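Local coordinates for ABC transporter substrate-binding protein (Streptococcus pneumoniae, PDB 4OHN) that binds the amino acid histidine in a cleft between two lobes and probably delivers it to an ABC uptake transporter, at residues 24-28 / 159-163; 65-69 / 130-134. All coordinates share one frame. Numbering follows the deposited sequence.

Interaction 1: 24-28 / 159-163; sequences FDSTF and QTFNE. With HIS (histidine), chain B.
Phe28 lays one face of its ring over the ligand imidazole, HIS NE2 lying 3.4 Å from Phe28 CG, while its edge meets Phe161, with Phe28 CE1 3.9 Å from Phe161 CE2. Phe28 chi1 is t and Phe161 chi1 is m; the CA-to-CB bonds run sideways, yet the rings reach each other at CE1 and CE2. Residues 25-28 form a type I turn closed by Phe28 N to Asp25 O (3.1 Å). Asp25, also t, adds an Asx turn: its OD1 accepts from Thr27 N (2.9 Å) and Thr27 OG1 (2.7 Å). Opposite, Thr160 (chi1 p) is the N-cap of helix 161-169, its OG1 accepting from Glu163 N at 3.3 Å. Thr27 and Thr160 set the register, their CA atoms 6.9 Å apart; Thr27 OG1 lies 3.7 Å from Thr160 CB, and Thr27 CB 3.0 Å from Asn162 OD1, which is hydrogen-bonded to Tyr182. One water donates to Asp25 OD2 (2.9 Å) and Thr27 OG1 (2.7 Å) and accepts from Phe161 N (2.9 Å); a second donates to Thr27 O (2.9 Å) and accepts from Asn162 ND2 (3.0 Å). This is the closed, liganded cleft of a periplasmic-binding-protein fold. Between these two segments the chemistry is packing plus water bridges, with a direct bond, Gln130 NE2 to Asp25 OD2, just beside them.

Interaction 2: 65-69 / 130-134; sequences DWDLK and QAGSS. With HIS (histidine), chain B.
A lysine folds back to join two backbone carbonyls: Lys69 NZ donates to Trp66 O in its own segment and to Gly132 O across the contact, each at 2.8 Å, with chi1 p, chi2 and chi3 t and chi4 m. Residues 66-68 make a 3-10 turn, begun by an Asx turn (Asp67 N to Asp65 OD1, 3.0 Å). Residues 130-133 form a type I turn, with Ser133 N 3.1 Å and Ser133 OG 2.7 Å from Gln130 O. Asp67 and Gly132 approach to 4.6 Å between CA atoms; an ideal CB on Gly132 would clash with Asp67 OD1. A water donates to Asp67 OD1 (2.7 Å) and accepts from Gly132 N (2.9 Å). Trp66, chi1 t, turns one ring face to the ligand imidazole; Trp66 NE1 (3.1 Å) and Ser134 N (3.0 Å) donate to HIS OXT, while HIS ND1 donates to Gln130 OE1 (2.7 Å). Such carboxylate and side-chain recognition at the interlobe cleft typifies an amino-acid site in family 3 solute-binding proteins.

Both contacts span the same cleft and touch the same histidine, their centres 9 Å apart, and interaction 2 is nested within the chain loop closed by interaction 1. They bury nearly equal areas, 224 and 225 Å², and each is partly buried, its aromatic residues deep and some polar residues nearer solvent. Interaction 1 lies at the imidazole end and pairs a beta turn with the N-terminus of a helix; interaction 2 joins two loops and also reaches the carboxylate. A direct lysine bond crosses only in the latter. Gln130 ties them together: Gln130 NE2 probably donates to Gln159 O (2.9 Å) and Asp25 OD2 (3.0 Å).

Interaction 1: 24-28 / 159-163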
ATOM      1  N   PHE A  24       5.307  -3.187  -7.727  1.00  8.13           N
ATOM      2  CA  PHE A  24       5.284  -2.807  -6.315  1.00  6.41           C
ATOM      3  C   PHE A  24       6.322  -1.748  -6.012  1.00  7.11           C
ATOM      4  O   PHE A  24       7.353  -1.677  -6.648  1.00  8.51           O
ATOM      5  CB  PHE A  24       5.452  -4.034  -5.390  1.00  7.31           C
ATOM      6  CG  PHE A  24       6.838  -4.646  -5.396  1.00  7.14           C
ATOM      7  CD1 PHE A  24       7.371  -5.217  -6.543  1.00  9.08           C
ATOM      8  CD2 PHE A  24       7.599  -4.638  -4.252  1.00  9.00           C
ATOM      9  CE1 PHE A  24       8.656  -5.756  -6.529  1.00  9.93           C
ATOM     10  CE2 PHE A  24       8.883  -5.167  -4.248  1.00  9.80           C
ATOM     11  CZ  PHE A  24       9.398  -5.715  -5.383  1.00  9.09           C
ATOM     12  N   ASP A  25       6.020  -0.934  -5.010  1.00  7.91           N
ATOM     13  CA  ASP A  25       6.961  -0.005  -4.390  1.00  6.99           C
ATOM     14  C   ASP A  25       7.796  -0.852  -3.426  1.00  8.32           C
ATOM     15  O   ASP A  25       7.279  -1.331  -2.415  1.00  8.28           O
ATOM     16  CB  ASP A  25       6.135   1.059  -3.635  1.00  8.26           C
ATOM     17  CG  ASP A  25       6.940   1.967  -2.698  1.00  8.46           C
ATOM     18  OD1 ASP A  25       8.181   1.789  -2.497  1.00  8.67           O
ATOM     19  OD2 ASP A  25       6.283   2.868  -2.107  1.00  9.43           O
ATOM     20  N   SER A  26       9.072  -1.048  -3.737  1.00  7.83           N
ATOM     21  CA  SER A  26       9.911  -1.959  -2.967  1.00  7.74           C
ATOM     22  C   SER A  26      10.405  -1.397  -1.645  1.00  9.60           C
ATOM     23  O   SER A  26      11.260  -2.003  -1.012  1.00  9.65           O
ATOM     24  CB  SER A  26      11.083  -2.451  -3.803  1.00  9.58           C
ATOM     25  OG  SER A  26      11.913  -1.360  -4.096  1.00 11.85           O
ATOM     26  N   THR A  27       9.842  -0.273  -1.205  1.00  7.72           N
ATOM     27  CA  THR A  27      10.037   0.181   0.164  1.00  8.21           C
ATOM     28  C   THR A  27       8.807  -0.010   1.040  1.00  8.88           C
ATOM     29  O   THR A  27       8.870   0.297   2.224  1.00  8.79           O
ATOM     30  CB  THR A  27      10.417   1.671   0.235  1.00  9.32           C
ATOM     31  OG1 THR A  27       9.324   2.526  -0.152  1.00 10.15           O
ATOM     32  CG2 THR A  27      11.616   1.998  -0.603  1.00  8.78           C
ATOM     33  N   PHE A  28       7.687  -0.495   0.493  1.00  8.46           N
ATOM     34  CA  PHE A  28       6.426  -0.422   1.245  1.00  7.89           C
ATOM     35  C   PHE A  28       6.243  -1.597   2.218  1.00  7.80           C
ATOM     36  O   PHE A  28       5.567  -2.582   1.932  1.00  7.98           O
ATOM     37  CB  PHE A  28       5.238  -0.262   0.307  1.00  8.01           C
ATOM     38  CG  PHE A  28       3.987   0.203   1.026  1.00  7.26           C
ATOM     39  CD1 PHE A  28       3.850   1.513   1.411  1.00  9.12           C
ATOM     40  CD2 PHE A  28       2.978  -0.677   1.339  1.00  7.47           C
ATOM     41  CE1 PHE A  28       2.732   1.949   2.090  1.00  9.44           C
ATOM     42  CE2 PHE A  28       1.848  -0.245   2.021  1.00  8.09           C
ATOM     43  CZ  PHE A  28       1.731   1.076   2.402  1.00  8.40           C
ATOM     44  N   GLN A 159       8.865  10.459  -3.151  0.65  7.76           N
ATOM     45  CA  GLN A 159       8.627   9.236  -3.910  0.65  8.08           C
ATOM     46  C   GLN A 159       8.318   8.057  -2.990  0.65  8.11           C
ATOM     47  O   GLN A 159       7.436   7.242  -3.292  0.65  7.98           O
ATOM     48  CB  GLN A 159       9.812   8.887  -4.800  0.65  8.83           C
ATOM     49  CG  GLN A 159       9.458   7.865  -5.872  0.65  9.83           C
ATOM     50  CD  GLN A 159      10.652   7.249  -6.583  0.65 12.27           C
ATOM     51  OE1 GLN A 159      10.553   6.851  -7.740  0.65 19.60           O
ATOM     52  NE2 GLN A 159      11.788   7.174  -5.900  0.65 10.31           N
ATOM     53  N   THR A 160       9.039   7.975  -1.879  1.00  7.60           N
ATOM     54  CA  THR A 160       8.930   6.862  -0.919  1.00  8.47           C
ATOM     55  C   THR A 160       8.681   7.385   0.484  1.00  8.47           C
ATOM     56  O   THR A 160       9.118   8.482   0.869  1.00  8.54           O
ATOM     57  CB  THR A 160      10.216   6.005  -0.846  1.00 10.10           C
ATOM     58  OG1 THR A 160      11.286   6.736  -0.222  1.00 10.22           O
ATOM     59  CG2 THR A 160      10.605   5.525  -2.232  1.00 10.15           C
ATOM     60  N   PHE A 161       8.006   6.577   1.293  1.00  8.40           N
ATOM     61  CA  PHE A 161       7.832   6.914   2.695  1.00  7.82           C
ATOM     62  C   PHE A 161       9.152   6.904   3.469  1.00  7.50           C
ATOM     63  O   PHE A 161       9.284   7.644   4.462  1.00  9.10           O
ATOM     64  CB  PHE A 161       6.794   5.987   3.325  1.00  7.94           C
ATOM     65  CG  PHE A 161       5.376   6.361   2.993  1.00  8.42           C
ATOM     66  CD1 PHE A 161       4.871   7.604   3.336  1.00  7.30           C
ATOM     67  CD2 PHE A 161       4.542   5.467   2.359  1.00  8.50           C
ATOM     68  CE1 PHE A 161       3.564   7.931   3.065  1.00  8.62           C
ATOM     69  CE2 PHE A 161       3.239   5.796   2.080  1.00  8.48           C
ATOM     70  CZ  PHE A 161       2.752   7.025   2.421  1.00  8.02           C
ATOM     71  N   ASN A 162      10.120   6.097   3.056  0.72  6.83           N
ATOM     72  CA  ASN A 162      11.372   6.035   3.802  0.72  7.77           C
ATOM     73  C   ASN A 162      12.062   7.382   3.822  0.72  8.41           C
ATOM     74  O   ASN A 162      12.570   7.827   4.854  0.72  8.96           O
ATOM     75  CB  ASN A 162      12.283   4.975   3.229  0.72  7.91           C
ATOM     76  CG  ASN A 162      11.658   3.628   3.257  0.72 10.36           C
ATOM     77  OD1 ASN A 162      10.592   3.442   2.686  0.72  9.84           O
ATOM     78  ND2 ASN A 162      12.281   2.694   3.937  0.72  8.64           N
ATOM     79  N   GLU A 163      12.090   8.051   2.681  1.00  7.66           N
ATOM     80  CA  GLU A 163      12.673   9.381   2.629  1.00  7.33           C
ATOM     81  C   GLU A 163      11.874  10.356   3.461  1.00  7.37           C
ATOM     82  O   GLU A 163      12.439  11.184   4.170  1.00  8.43           O
ATOM     83  CB  GLU A 163      12.765   9.878   1.185  1.00  8.89           C
ATOM     84  CG  GLU A 163      13.491  11.197   1.097  1.00  8.69           C
ATOM     85  CD  GLU A 163      13.361  11.896  -0.235  1.00 11.01           C
ATOM     86  OE1 GLU A 163      12.739  11.351  -1.177  1.00 11.82           O
ATOM     87  OE2 GLU A 163      13.921  13.012  -0.353  1.00 10.77           O
TER
HETATM   88  N   HIS B 301      -1.791   2.536   0.259  1.00  8.28           N
HETATM   89  CA  HIS B 301      -1.174   3.671  -0.471  1.00  7.98           C
HETATM   90  C   HIS B 301      -1.520   3.615  -1.942  1.00  8.26           C
HETATM   91  O   HIS B 301      -2.198   2.656  -2.375  1.00  8.50           O
HETATM   92  CB  HIS B 301       0.347   3.785  -0.210  1.00  7.45           C
HETATM   93  CG  HIS B 301       1.241   2.822  -0.934  1.00  7.25           C
HETATM   94  ND1 HIS B 301       2.491   3.213  -1.388  1.00  6.84           N
HETATM   95  CD2 HIS B 301       1.148   1.496  -1.202  1.00  7.55           C
HETATM   96  CE1 HIS B 301       3.105   2.178  -1.928  1.00  6.96           C
HETATM   97  NE2 HIS B 301       2.316   1.121  -1.823  1.00  7.10           N
HETATM   98  OXT HIS B 301      -1.116   4.556  -2.659  1.00  8.77           O
HETATM   99  O   HOH W   1       7.092   3.962   0.401  1.00 20.85           O
HETATM  100  O   HOH W   2      11.453  -0.088   3.366  1.00 10.97           O

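Interaction 2: 65-69 / 130-134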
ATOM      1  N   ASP A  65       8.405   2.694  -9.858  1.00  9.79           N
ATOM      2  CA  ASP A  65       8.228   4.011  -9.305  1.00  9.89           C
ATOM      3  C   ASP A  65       6.726   4.144  -9.012  1.00 10.19           C
ATOM      4  O   ASP A  65       5.902   4.041  -9.921  1.00 10.46           O
ATOM      5  CB  ASP A  65       8.688   5.011 -10.378  1.00 12.32           C
ATOM      6  CG  ASP A  65       8.460   6.435 -10.014  1.00 13.30           C
ATOM      7  OD1 ASP A  65       7.804   6.744  -9.024  1.00 11.91           O
ATOM      8  OD2 ASP A  65       9.003   7.289 -10.765  1.00 17.04           O
ATOM      9  N   TRP A  66       6.372   4.329  -7.752  1.00  8.98           N
ATOM     10  CA  TRP A  66       4.965   4.346  -7.344  1.00  8.48           C
ATOM     11  C   TRP A  66       4.202   5.448  -8.082  1.00 11.26           C
ATOM     12  O   TRP A  66       3.012   5.294  -8.345  1.00 11.67           O
ATOM     13  CB  TRP A  66       4.828   4.462  -5.827  1.00  9.59           C
ATOM     14  CG  TRP A  66       3.476   4.125  -5.292  1.00  9.31           C
ATOM     15  CD1 TRP A  66       2.619   4.960  -4.636  1.00 10.68           C
ATOM     16  CD2 TRP A  66       2.836   2.840  -5.337  1.00  8.65           C
ATOM     17  NE1 TRP A  66       1.469   4.280  -4.290  1.00  9.43           N
ATOM     18  CE2 TRP A  66       1.594   2.971  -4.690  1.00  8.15           C
ATOM     19  CE3 TRP A  66       3.198   1.599  -5.855  1.00  8.04           C
ATOM     20  CZ2 TRP A  66       0.709   1.917  -4.564  1.00  7.67           C
ATOM     21  CZ3 TRP A  66       2.315   0.534  -5.727  1.00  9.17           C
ATOM     22  CH2 TRP A  66       1.085   0.689  -5.081  1.00  8.28           C
ATOM     23  N   ASP A  67       4.883   6.517  -8.474  1.00 10.10           N
ATOM     24  CA  ASP A  67       4.268   7.595  -9.242  1.00  9.90           C
ATOM     25  C   ASP A  67       3.751   7.148 -10.597  1.00 11.16           C
ATOM     26  O   ASP A  67       2.853   7.784 -11.166  1.00 13.95           O
ATOM     27  CB  ASP A  67       5.270   8.742  -9.449  1.00 11.00           C
ATOM     28  CG  ASP A  67       5.643   9.463  -8.166  1.00 14.89           C
ATOM     29  OD1 ASP A  67       4.879   9.396  -7.183  1.00 13.16           O
ATOM     30  OD2 ASP A  67       6.699  10.157  -8.181  1.00 15.55           O
ATOM     31  N   LEU A  68       4.355   6.105 -11.144  1.00 10.70           N
ATOM     32  CA  LEU A  68       4.102   5.667 -12.507  1.00 11.33           C
ATOM     33  C   LEU A  68       3.236   4.418 -12.597  1.00 10.55           C
ATOM     34  O   LEU A  68       3.072   3.853 -13.692  1.00 12.27           O
ATOM     35  CB  LEU A  68       5.438   5.388 -13.211  1.00 12.72           C
ATOM     36  CG  LEU A  68       6.503   6.483 -13.143  1.00 17.49           C
ATOM     37  CD1 LEU A  68       7.668   6.146 -14.067  1.00 19.44           C
ATOM     38  CD2 LEU A  68       5.954   7.850 -13.484  1.00 22.55           C
ATOM     39  N   LYS A  69       2.672   3.970 -11.487  1.00 10.68           N
ATOM     40  CA  LYS A  69       2.015   2.663 -11.450  1.00 10.50           C
ATOM     41  C   LYS A  69       0.886   2.508 -12.462  1.00 11.76           C
ATOM     42  O   LYS A  69       0.790   1.465 -13.094  1.00 11.50           O
ATOM     43  CB  LYS A  69       1.545   2.335 -10.038  1.00  9.10           C
ATOM     44  CG  LYS A  69       0.519   3.284  -9.490  1.00 10.83           C
ATOM     45  CD  LYS A  69       0.382   3.100  -7.998  1.00 11.80           C
ATOM     46  CE  LYS A  69      -0.391   4.224  -7.341  1.00 12.92           C
ATOM     47  NZ  LYS A  69       0.317   5.532  -7.481  1.00 12.88           N
ATOM     48  N   GLN A 130       3.546  10.822   0.612  1.00  8.11           N
ATOM     49  CA  GLN A 130       4.036  10.134  -0.578  1.00  7.25           C
ATOM     50  C   GLN A 130       3.251  10.605  -1.783  1.00  7.65           C
ATOM     51  O   GLN A 130       2.018  10.564  -1.806  1.00  8.68           O
ATOM     52  CB  GLN A 130       3.930   8.615  -0.428  1.00  7.50           C
ATOM     53  CG  GLN A 130       4.412   7.902  -1.688  1.00  8.18           C
ATOM     54  CD  GLN A 130       4.294   6.387  -1.632  1.00  7.72           C
ATOM     55  OE1 GLN A 130       3.243   5.835  -1.228  1.00  8.81           O
ATOM     56  NE2 GLN A 130       5.336   5.700  -2.063  1.00  8.90           N
ATOM     57  N   ALA A 131       3.969  11.083  -2.791  1.00  8.63           N
ATOM     58  CA  ALA A 131       3.357  11.773  -3.917  1.00 10.53           C
ATOM     59  C   ALA A 131       2.303  10.952  -4.607  1.00  9.45           C
ATOM     60  O   ALA A 131       1.244  11.475  -4.961  1.00 11.13           O
ATOM     61  CB  ALA A 131       4.429  12.199  -4.954  1.00 11.78           C
ATOM     62  N   GLY A 132       2.586   9.670  -4.807  1.00  9.13           N
ATOM     63  CA  GLY A 132       1.695   8.796  -5.570  1.00 12.06           C
ATOM     64  C   GLY A 132       0.682   8.050  -4.719  1.00 11.19           C
ATOM     65  O   GLY A 132       0.006   7.142  -5.188  1.00 11.68           O
ATOM     66  N   SER A 133       0.599   8.416  -3.444  1.00 10.08           N
ATOM     67  CA  SER A 133      -0.238   7.665  -2.507  1.00 10.65           C
ATOM     68  C   SER A 133      -1.703   8.059  -2.490  1.00  9.87           C
ATOM     69  O   SER A 133      -2.088   9.186  -2.804  1.00 11.17           O
ATOM     70  CB  SER A 133       0.298   7.795  -1.093  1.00  9.67           C
ATOM     71  OG  SER A 133       0.093   9.086  -0.541  1.00 11.10           O
ATOM     72  N   SER A 134      -2.522   7.114  -2.074  1.00 10.96           N
ATOM     73  CA  SER A 134      -3.937   7.365  -1.855  1.00 11.98           C
ATOM     74  C   SER A 134      -4.097   8.397  -0.728  1.00 12.21           C
ATOM     75  O   SER A 134      -5.039   9.177  -0.737  1.00 13.22           O
ATOM     76  CB  SER A 134      -4.651   6.050  -1.536  1.00 12.50           C
ATOM     77  OG  SER A 134      -4.021   5.413  -0.470  1.00 13.73           O
TER
HETATM   78  N   HIS B 301      -1.791   2.536   0.259  1.00  8.28           N
HETATM   79  CA  HIS B 301      -1.174   3.671  -0.471  1.00  7.98           C
HETATM   80  C   HIS B 301      -1.520   3.615  -1.942  1.00  8.26           C
HETATM   81  O   HIS B 301      -2.198   2.656  -2.375  1.00  8.50           O
HETATM   82  CB  HIS B 301       0.347   3.785  -0.210  1.00  7.45           C
HETATM   83  CG  HIS B 301       1.241   2.822  -0.934  1.00  7.25           C
HETATM   84  ND1 HIS B 301       2.491   3.213  -1.388  1.00  6.84           N
HETATM   85  CD2 HIS B 301       1.148   1.496  -1.202  1.00  7.55           C
HETATM   86  CE1 HIS B 301       3.105   2.178  -1.928  1.00  6.96           C
HETATM   87  NE2 HIS B 301       2.316   1.121  -1.823  1.00  7.10           N
HETATM   88  OXT HIS B 301      -1.116   4.556  -2.659  1.00  8.77           O
HETATM   89  O   HOH W   3       5.004   8.011  -4.880  1.00 11.08           O